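Local coordinates for maltose/maltodextrin-binding protein (Thermus thermophilus, PDB 2GH9) that binds maltotriose between its two lobes, probably as the periplasmic receptor that delivers maltodextrins to an uptake system, at residues 13-16 with 17-20; 220-224 with 225-229; 235-238 with 239-242. All blocks are in the same frame, centred on the assembly; numbering follows the deposited sequence.

Contact 1 (13-16 with 17-20)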
loop_
_atom_site.group_PDB
_atom_site.type_symbol
_atom_site.label_atom_id
_atom_site.label_comp_id
_atom_site.label_asym_id
_atom_site.label_seq_id
_atom_site.Cartn_x
_atom_site.Cartn_y
_atom_site.Cartn_z
ATOM N N GLU A 13 -3.504 15.312 0.338
ATOM C CA GLU A 13 -2.109 14.899 0.552
ATOM C C GLU A 13 -1.152 15.691 -0.296
ATOM O O GLU A 13 -0.094 16.117 0.194
ATOM C CB GLU A 13 -1.903 13.411 0.273
ATOM C CG GLU A 13 -2.494 12.483 1.314
ATOM C CD GLU A 13 -2.154 11.021 1.035
ATOM O OE1 GLU A 13 -1.745 10.713 -0.095
ATOM O OE2 GLU A 13 -2.288 10.168 1.944
ATOM N N LEU A 14 -1.520 15.868 -1.562
ATOM C CA LEU A 14 -0.760 16.674 -2.503
ATOM C C LEU A 14 -0.688 18.129 -2.043
ATOM O O LEU A 14 0.357 18.766 -2.165
ATOM C CB LEU A 14 -1.379 16.615 -3.912
ATOM C CG LEU A 14 -0.674 17.411 -5.015
ATOM C CD1 LEU A 14 0.772 16.922 -5.213
ATOM C CD2 LEU A 14 -1.485 17.360 -6.328
ATOM N N GLU A 15 -1.806 18.649 -1.535
ATOM C CA GLU A 15 -1.831 20.032 -1.073
ATOM C C GLU A 15 -0.864 20.251 0.105
ATOM O O GLU A 15 -0.146 21.244 0.135
ATOM C CB GLU A 15 -3.257 20.503 -0.760
ATOM C CG GLU A 15 -3.482 21.972 -1.138
ATOM C CD GLU A 15 -3.408 22.251 -2.655
ATOM O OE1 GLU A 15 -4.229 21.692 -3.414
ATOM O OE2 GLU A 15 -2.536 23.035 -3.104
ATOM N N TRP A 16 -0.818 19.306 1.038
ATOM C CA TRP A 16 0.204 19.316 2.103
ATOM C C TRP A 16 1.635 19.372 1.541
ATOM O O TRP A 16 2.459 20.190 1.978
ATOM C CB TRP A 16 0.032 18.079 3.004
ATOM C CG TRP A 16 1.142 17.794 4.006
ATOM C CD1 TRP A 16 1.193 18.196 5.302
ATOM C CD2 TRP A 16 2.315 16.999 3.795
ATOM N NE1 TRP A 16 2.305 17.701 5.915
ATOM C CE2 TRP A 16 3.023 16.969 5.013
ATOM C CE3 TRP A 16 2.832 16.303 2.701
ATOM C CZ2 TRP A 16 4.226 16.292 5.159
ATOM C CZ3 TRP A 16 4.022 15.617 2.855
ATOM C CH2 TRP A 16 4.702 15.621 4.074
ATOM N N LEU A 17 1.928 18.502 0.577
ATOM C CA LEU A 17 3.258 18.451 -0.014
ATOM C C LEU A 17 3.636 19.777 -0.712
ATOM O O LEU A 17 4.788 20.236 -0.602
ATOM C CB LEU A 17 3.384 17.267 -0.997
ATOM C CG LEU A 17 4.761 17.111 -1.654
ATOM C CD1 LEU A 17 5.865 17.227 -0.616
ATOM C CD2 LEU A 17 4.895 15.818 -2.468
ATOM N N LYS A 18 2.672 20.374 -1.413
ATOM C CA LYS A 18 2.884 21.657 -2.097
ATOM C C LYS A 18 3.177 22.772 -1.086
ATOM O O LYS A 18 4.056 23.603 -1.331
ATOM C CB LYS A 18 1.675 22.031 -2.983
ATOM C CG LYS A 18 1.543 21.194 -4.247
ATOM C CD LYS A 18 0.642 21.892 -5.286
ATOM C CE LYS A 18 0.526 21.126 -6.570
ATOM N NZ LYS A 18 1.855 20.943 -7.243
ATOM N N GLU A 19 2.447 22.762 0.033
ATOM C CA GLU A 19 2.646 23.716 1.123
ATOM C C GLU A 19 4.028 23.577 1.741
ATOM O O GLU A 19 4.705 24.586 1.971
ATOM C CB GLU A 19 1.606 23.546 2.244
ATOM C CG GLU A 19 1.824 24.535 3.419
ATOM C CD GLU A 19 1.000 24.251 4.648
ATOM O OE1 GLU A 19 0.087 23.391 4.601
ATOM O OE2 GLU A 19 1.280 24.905 5.687
ATOM N N GLN A 20 4.432 22.338 2.039
ATOM C CA GLN A 20 5.767 22.112 2.595
ATOM C C GLN A 20 6.861 22.575 1.628
ATOM O O GLN A 20 7.927 23.040 2.058
ATOM C CB GLN A 20 5.979 20.636 2.992
ATOM C CG GLN A 20 4.918 20.022 3.916
ATOM C CD GLN A 20 4.206 21.033 4.825
ATOM O OE1 GLN A 20 2.971 21.156 4.804
ATOM N NE2 GLN A 20 4.982 21.754 5.622
#

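Contact 2 (220-224 with 225-229)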
loop_
_atom_site.group_PDB
_atom_site.type_symbol
_atom_site.label_atom_id
_atom_site.label_comp_id
_atom_site.label_asym_id
_atom_site.label_seq_id
_atom_site.Cartn_x
_atom_site.Cartn_y
_atom_site.Cartn_z
ATOM N N GLY A 220 -14.270 5.794 -6.893
ATOM C CA GLY A 220 -15.229 6.813 -7.372
ATOM C C GLY A 220 -16.589 6.635 -6.723
ATOM O O GLY A 220 -17.161 7.579 -6.177
ATOM N N ALA A 221 -17.070 5.393 -6.744
ATOM C CA ALA A 221 -18.318 5.005 -6.095
ATOM C C ALA A 221 -18.414 5.346 -4.605
ATOM O O ALA A 221 -19.448 5.833 -4.154
ATOM C CB ALA A 221 -18.579 3.518 -6.334
ATOM N N PHE A 222 -17.335 5.141 -3.841
ATOM C CA PHE A 222 -17.341 5.447 -2.404
ATOM C C PHE A 222 -17.367 6.950 -2.147
ATOM O O PHE A 222 -18.126 7.427 -1.292
ATOM C CB PHE A 222 -16.135 4.802 -1.706
ATOM C CG PHE A 222 -16.298 4.631 -0.211
ATOM C CD1 PHE A 222 -17.026 3.561 0.308
ATOM C CD2 PHE A 222 -15.702 5.519 0.672
ATOM C CE1 PHE A 222 -17.155 3.381 1.685
ATOM C CE2 PHE A 222 -15.827 5.355 2.050
ATOM C CZ PHE A 222 -16.555 4.278 2.563
ATOM N N LYS A 223 -16.535 7.691 -2.887
ATOM C CA LYS A 223 -16.529 9.163 -2.836
ATOM C C LYS A 223 -17.883 9.759 -3.179
ATOM O O LYS A 223 -18.343 10.670 -2.495
ATOM C CB LYS A 223 -15.482 9.756 -3.792
ATOM C CG LYS A 223 -14.086 9.716 -3.242
ATOM C CD LYS A 223 -13.110 10.631 -3.986
ATOM C CE LYS A 223 -12.986 10.324 -5.459
ATOM N NZ LYS A 223 -11.848 11.085 -6.061
ATOM N N ASP A 224 -18.513 9.231 -4.233
ATOM C CA ASP A 224 -19.847 9.689 -4.667
ATOM C C ASP A 224 -20.927 9.402 -3.637
ATOM O O ASP A 224 -21.929 10.094 -3.601
ATOM C CB ASP A 224 -20.267 9.004 -5.964
ATOM C CG ASP A 224 -19.427 9.401 -7.149
ATOM O OD1 ASP A 224 -18.653 10.369 -7.079
ATOM O OD2 ASP A 224 -19.572 8.723 -8.188
ATOM N N GLY A 225 -20.735 8.376 -2.811
ATOM C CA GLY A 225 -21.711 8.001 -1.796
ATOM C C GLY A 225 -22.643 6.907 -2.287
ATOM O O GLY A 225 -23.653 6.634 -1.661
ATOM N N ALA A 226 -22.317 6.294 -3.421
ATOM C CA ALA A 226 -23.108 5.193 -3.973
ATOM C C ALA A 226 -22.697 3.790 -3.440
ATOM O O ALA A 226 -23.322 2.780 -3.809
ATOM C CB ALA A 226 -23.044 5.224 -5.491
ATOM N N LEU A 227 -21.679 3.734 -2.570
ATOM C CA LEU A 227 -21.049 2.467 -2.169
ATOM C C LEU A 227 -20.922 2.284 -0.659
ATOM O O LEU A 227 -20.258 3.061 0.038
ATOM C CB LEU A 227 -19.687 2.313 -2.845
ATOM C CG LEU A 227 -18.858 1.054 -2.510
ATOM C CD1 LEU A 227 -19.551 -0.236 -2.922
ATOM C CD2 LEU A 227 -17.479 1.172 -3.136
ATOM N N ALA A 228 -21.559 1.224 -0.169
ATOM C CA ALA A 228 -21.619 0.925 1.240
ATOM C C ALA A 228 -20.249 0.611 1.856
ATOM O O ALA A 228 -19.887 1.149 2.900
ATOM C CB ALA A 228 -22.577 -0.279 1.466
ATOM N N MET A 229 -19.525 -0.289 1.202
ATOM C CA MET A 229 -18.263 -0.822 1.716
ATOM C C MET A 229 -17.214 -0.915 0.606
ATOM O O MET A 229 -17.509 -1.298 -0.525
ATOM C CB MET A 229 -18.492 -2.203 2.352
ATOM C CG MET A 229 -19.245 -2.141 3.662
ATOM S SD MET A 229 -19.819 -3.679 4.421
ATOM C CE MET A 229 -21.160 -4.144 3.309
HETATM O O HOH W 1 -20.211 5.740 -0.124
#

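Contact 3 (235-238 with 239-242). With GLC (alpha-D-glucopyranose), chain B; GLC (alpha-D-glucopyranose), chain C.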
loop_
_atom_site.group_PDB
_atom_site.type_symbol
_atom_site.label_atom_id
_atom_site.label_comp_id
_atom_site.label_asym_id
_atom_site.label_seq_id
_atom_site.Cartn_x
_atom_site.Cartn_y
_atom_site.Cartn_z
ATOM N N TRP A 235 -4.488 5.990 2.158
ATOM C CA TRP A 235 -4.201 6.890 1.045
ATOM C C TRP A 235 -5.435 7.490 0.390
ATOM O O TRP A 235 -5.310 8.482 -0.339
ATOM C CB TRP A 235 -3.379 6.178 -0.055
ATOM C CG TRP A 235 -4.015 4.931 -0.532
ATOM C CD1 TRP A 235 -5.002 4.802 -1.475
ATOM C CD2 TRP A 235 -3.735 3.621 -0.056
ATOM N NE1 TRP A 235 -5.352 3.467 -1.608
ATOM C CE2 TRP A 235 -4.585 2.729 -0.746
ATOM C CE3 TRP A 235 -2.842 3.107 0.898
ATOM C CZ2 TRP A 235 -4.541 1.350 -0.539
ATOM C CZ3 TRP A 235 -2.800 1.741 1.095
ATOM C CH2 TRP A 235 -3.658 0.880 0.387
ATOM N N ALA A 236 -6.599 6.863 0.595
ATOM C CA ALA A 236 -7.861 7.265 -0.042
ATOM C C ALA A 236 -8.691 8.209 0.858
ATOM O O ALA A 236 -9.647 8.829 0.394
ATOM C CB ALA A 236 -8.680 6.013 -0.383
ATOM N N LEU A 237 -8.300 8.309 2.128
ATOM C CA LEU A 237 -9.072 8.997 3.150
ATOM C C LEU A 237 -9.110 10.504 2.987
ATOM O O LEU A 237 -10.101 11.111 3.369
ATOM C CB LEU A 237 -8.573 8.637 4.549
ATOM C CG LEU A 237 -8.832 7.190 4.958
ATOM C CD1 LEU A 237 -8.350 6.868 6.375
ATOM C CD2 LEU A 237 -10.310 6.812 4.799
ATOM N N GLY A 238 -8.053 11.091 2.415
ATOM C CA GLY A 238 -8.020 12.519 2.121
ATOM C C GLY A 238 -9.232 12.933 1.298
ATOM O O GLY A 238 -9.950 13.866 1.667
ATOM N N ASP A 239 -9.459 12.207 0.208
ATOM C CA ASP A 239 -10.584 12.479 -0.689
ATOM C C ASP A 239 -11.931 12.112 -0.081
ATOM O O ASP A 239 -12.920 12.773 -0.383
ATOM C CB ASP A 239 -10.397 11.779 -2.027
ATOM C CG ASP A 239 -9.174 12.274 -2.787
ATOM O OD1 ASP A 239 -8.999 13.505 -2.876
ATOM O OD2 ASP A 239 -8.405 11.437 -3.325
ATOM N N TYR A 240 -11.967 11.099 0.796
ATOM C CA TYR A 240 -13.184 10.786 1.569
ATOM C C TYR A 240 -13.514 11.846 2.633
ATOM O O TYR A 240 -14.698 12.172 2.827
ATOM C CB TYR A 240 -13.133 9.388 2.239
ATOM C CG TYR A 240 -12.852 8.217 1.310
ATOM C CD1 TYR A 240 -12.942 8.353 -0.082
ATOM C CD2 TYR A 240 -12.514 6.967 1.827
ATOM C CE1 TYR A 240 -12.662 7.296 -0.935
ATOM C CE2 TYR A 240 -12.244 5.890 0.976
ATOM C CZ TYR A 240 -12.319 6.064 -0.401
ATOM O OH TYR A 240 -12.052 5.025 -1.259
ATOM N N LYS A 241 -12.497 12.343 3.347
ATOM C CA LYS A 241 -12.685 13.451 4.286
ATOM C C LYS A 241 -13.181 14.690 3.522
ATOM O O LYS A 241 -14.110 15.366 3.963
ATOM C CB LYS A 241 -11.389 13.792 5.053
ATOM C CG LYS A 241 -10.897 12.755 6.045
ATOM C CD LYS A 241 -9.493 13.101 6.573
ATOM C CE LYS A 241 -9.105 12.212 7.757
ATOM N NZ LYS A 241 -7.742 12.497 8.306
ATOM N N LYS A 242 -12.578 14.965 2.370
ATOM C CA LYS A 242 -12.932 16.137 1.552
ATOM C C LYS A 242 -14.357 16.071 0.995
ATOM O O LYS A 242 -15.051 17.094 0.925
ATOM C CB LYS A 242 -11.937 16.320 0.411
ATOM C CG LYS A 242 -12.096 17.625 -0.373
ATOM C CD LYS A 242 -11.047 17.742 -1.488
ATOM C CE LYS A 242 -11.501 18.709 -2.586
ATOM N NZ LYS A 242 -10.478 18.946 -3.660
HETATM C C1 GLC B . -1.571 1.679 -2.843
HETATM C C2 GLC B . -0.420 1.322 -1.921
HETATM C C3 GLC B . 0.691 0.623 -2.736
HETATM C C4 GLC B . 0.177 -0.545 -3.563
HETATM C C5 GLC B . -1.035 -0.116 -4.386
HETATM C C6 GLC B . -1.666 -1.317 -5.099
HETATM O O2 GLC B . 0.115 2.511 -1.333
HETATM O O3 GLC B . 1.726 0.196 -1.878
HETATM O O4 GLC B . 1.222 -1.030 -4.430
HETATM O O5 GLC B . -2.026 0.513 -3.542
HETATM O O6 GLC B . -2.348 -0.936 -6.297
HETATM C C1 GLC C . -2.332 6.374 -5.188
HETATM C C2 GLC C . -1.921 6.324 -3.717
HETATM C C3 GLC C . -1.115 5.067 -3.456
HETATM C C4 GLC C . -1.941 3.836 -3.859
HETATM C C5 GLC C . -2.358 3.907 -5.337
HETATM C C6 GLC C . -3.332 2.770 -5.702
HETATM O O1 GLC C . -1.162 6.592 -5.972
HETATM O O2 GLC C . -1.189 7.513 -3.348
HETATM O O3 GLC C . -0.701 4.975 -2.083
HETATM O O4 GLC C . -1.119 2.685 -3.764
HETATM O O5 GLC C . -2.984 5.163 -5.590
HETATM O O6 GLC C . -3.774 2.865 -7.070
HETATM O O HOH W 2 -7.040 10.728 -0.558
#

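Contact 1 (13-16 with 17-20)
Four successive i to i+4 backbone hydrogen bonds, from Leu-17 N to Glu-13 O through Gln-20 N to Trp-16 O, keep residues 13-20 a regular alpha-helix; the last, at 2.9 Å, is nearly straight at 166°. Trp-16 carries the side-chain contact. Its CG lies anti to the backbone N (chi1 170°), which lays the indole alongside the following turn. The two side chains, Trp-16 and Gln-20, cross at about a right angle, and the aliphatic part of Gln-20 lies over one face of the indole. Gln-20 CG stands 3.9 Å from the centroid of the five-membered ring, a CH-pi contact. The benzene half reaches the next residue, with Trp-16 CE3 3.9 Å from Leu-17 CB. The ring also meets Phe-299 of helix 293-302. With an alanine here, Gln-20 CG would probably lose the face it rests on, and a gap is likely to open against Phe-299. On another side of the helix, Lys-18 CE passes 4.2 Å from Leu-14 CG. Glu-13 turns away from this turn and forms a salt bridge with Arg-305. The helix 11-26 is the crossover of a beta-alpha-beta unit. Leu-14 and Leu-17 pack on its strands 3-7 and 32-36, while Trp-16 meets helices 280-290 and 293-302.

Contact 2 (220-224 with 225-229)
A Schellman motif ends helix 215-224, and the chain passes through it into strand 227-232. Gly-225 is the C-prime residue. Its phi is positive (95°), and a side chain here would be jammed against Asp-224 O, which calls for glycine. The bond of wider span in sequence, from Ala-226 N to Ala-221 O, is 3.0 Å. The inner one, Gly-225 N to Phe-222 O at 3.2 Å, is weak, and the same N-H makes a second weak bond to Ala-221 O. Ala-221 O thus takes two donors, Ala-226 N and, weakly, Gly-225 N, where the helical pattern breaks.

Beyond the turn, Leu-227 folds back on the last turns of the helix. Its CB rests 3.9 Å from Ala-221 CB. Leu-227 CD2 comes 4.1 Å from Phe-222 CB, and the two side chains cross at about a right angle. The Phe-222 ring swings toward the strand because its CG is anti to the backbone N (chi1 -159°). Ala-228 O lies at the ring edge, near its plane. The side chains of Ala-221, Phe-222 and Leu-227 close the corner between helix and strand, and Ile-118 of strand 116-120 and Leu-150 of strand 149-150 extend the packing. Met-229 faces helix 131-141. Gly-225 O is held by Tyr-123 and Lys-122.

One water spans the corner above one face of the Phe-222 ring, offset toward its rim. It donates to Phe-222 O at 2.9 Å and to Leu-227 O at 2.7 Å.

Contact 3 (235-238 with 239-242)
Tyr-240 lies back over the turn before it, with one ring face on the carbonyl of Ala-236. Ala-236 O sits over the centre of that ring, 3.3 Å above its plane, while accepting a hydrogen bond from Tyr-240 N. The methyl of Ala-236 meets the phenol end of the same side chain, with Ala-236 CB 3.6 Å from Tyr-240 CZ. Leu-237 runs obliquely to the Tyr-240 side chain, and its CD2 touches Tyr-240 CD2 at 3.7 Å. The phenol is set over this turn by chi1 -55°, its CG anti to the carbonyl carbon. The hydroxyl is hydrogen-bonded to Asp-219 and Asn-232, which fixes the far end of the ring.

The segment is a 3-10 turn that runs into helix 237-242, and its leading residue belongs to the sugar pocket. Trp-235 turns one indole face to the bound maltotriose, an aromatic platform of the kind common in sugar-binding proteins. The six-membered half lies against the chain B glucose, whose C1 is 3.7 Å above the ring plane. The pyrrole side meets the chain C glucose, whose C4 stands 3.9 Å above it. Trp-235 NE1 makes a weak hydrogen bond to Asn-232.

A water links the pocket residue to the helix. It donates to Trp-235 O and accepts from Asp-239 N at 2.9 Å. Its bond to Asp-239 OD2 is weak. Lys-241 N bonds to Leu-237 O at 2.7 Å, almost straight at 168°, and Lys-241 NZ reaches the carbonyls of Gly-303 and Gln-301.

How the contacts relate
Along the chain the contacts come in the order 1, 2, 3. Contact 1 lies on helix 11-26, next to the sheet that holds strands 3-7 and 32-36. Contact 2 leads from helix 215-224 into strand 227-232 of the four-stranded sheet, and helix 237-242 of contact 3 follows that strand. Centres of contacts 2 and 3 are 12 Å apart, and they touch where Phe-222 and Lys-223 pack on Tyr-240. Contact 3 also meets contact 1, through Glu-13 and Trp-235, with centres 14 Å apart. Contacts 1 and 2 do not touch; their centres are 25 Å apart. Contact 3 thus joins them beside the bound sugar, consistent with a pocket between two lobes.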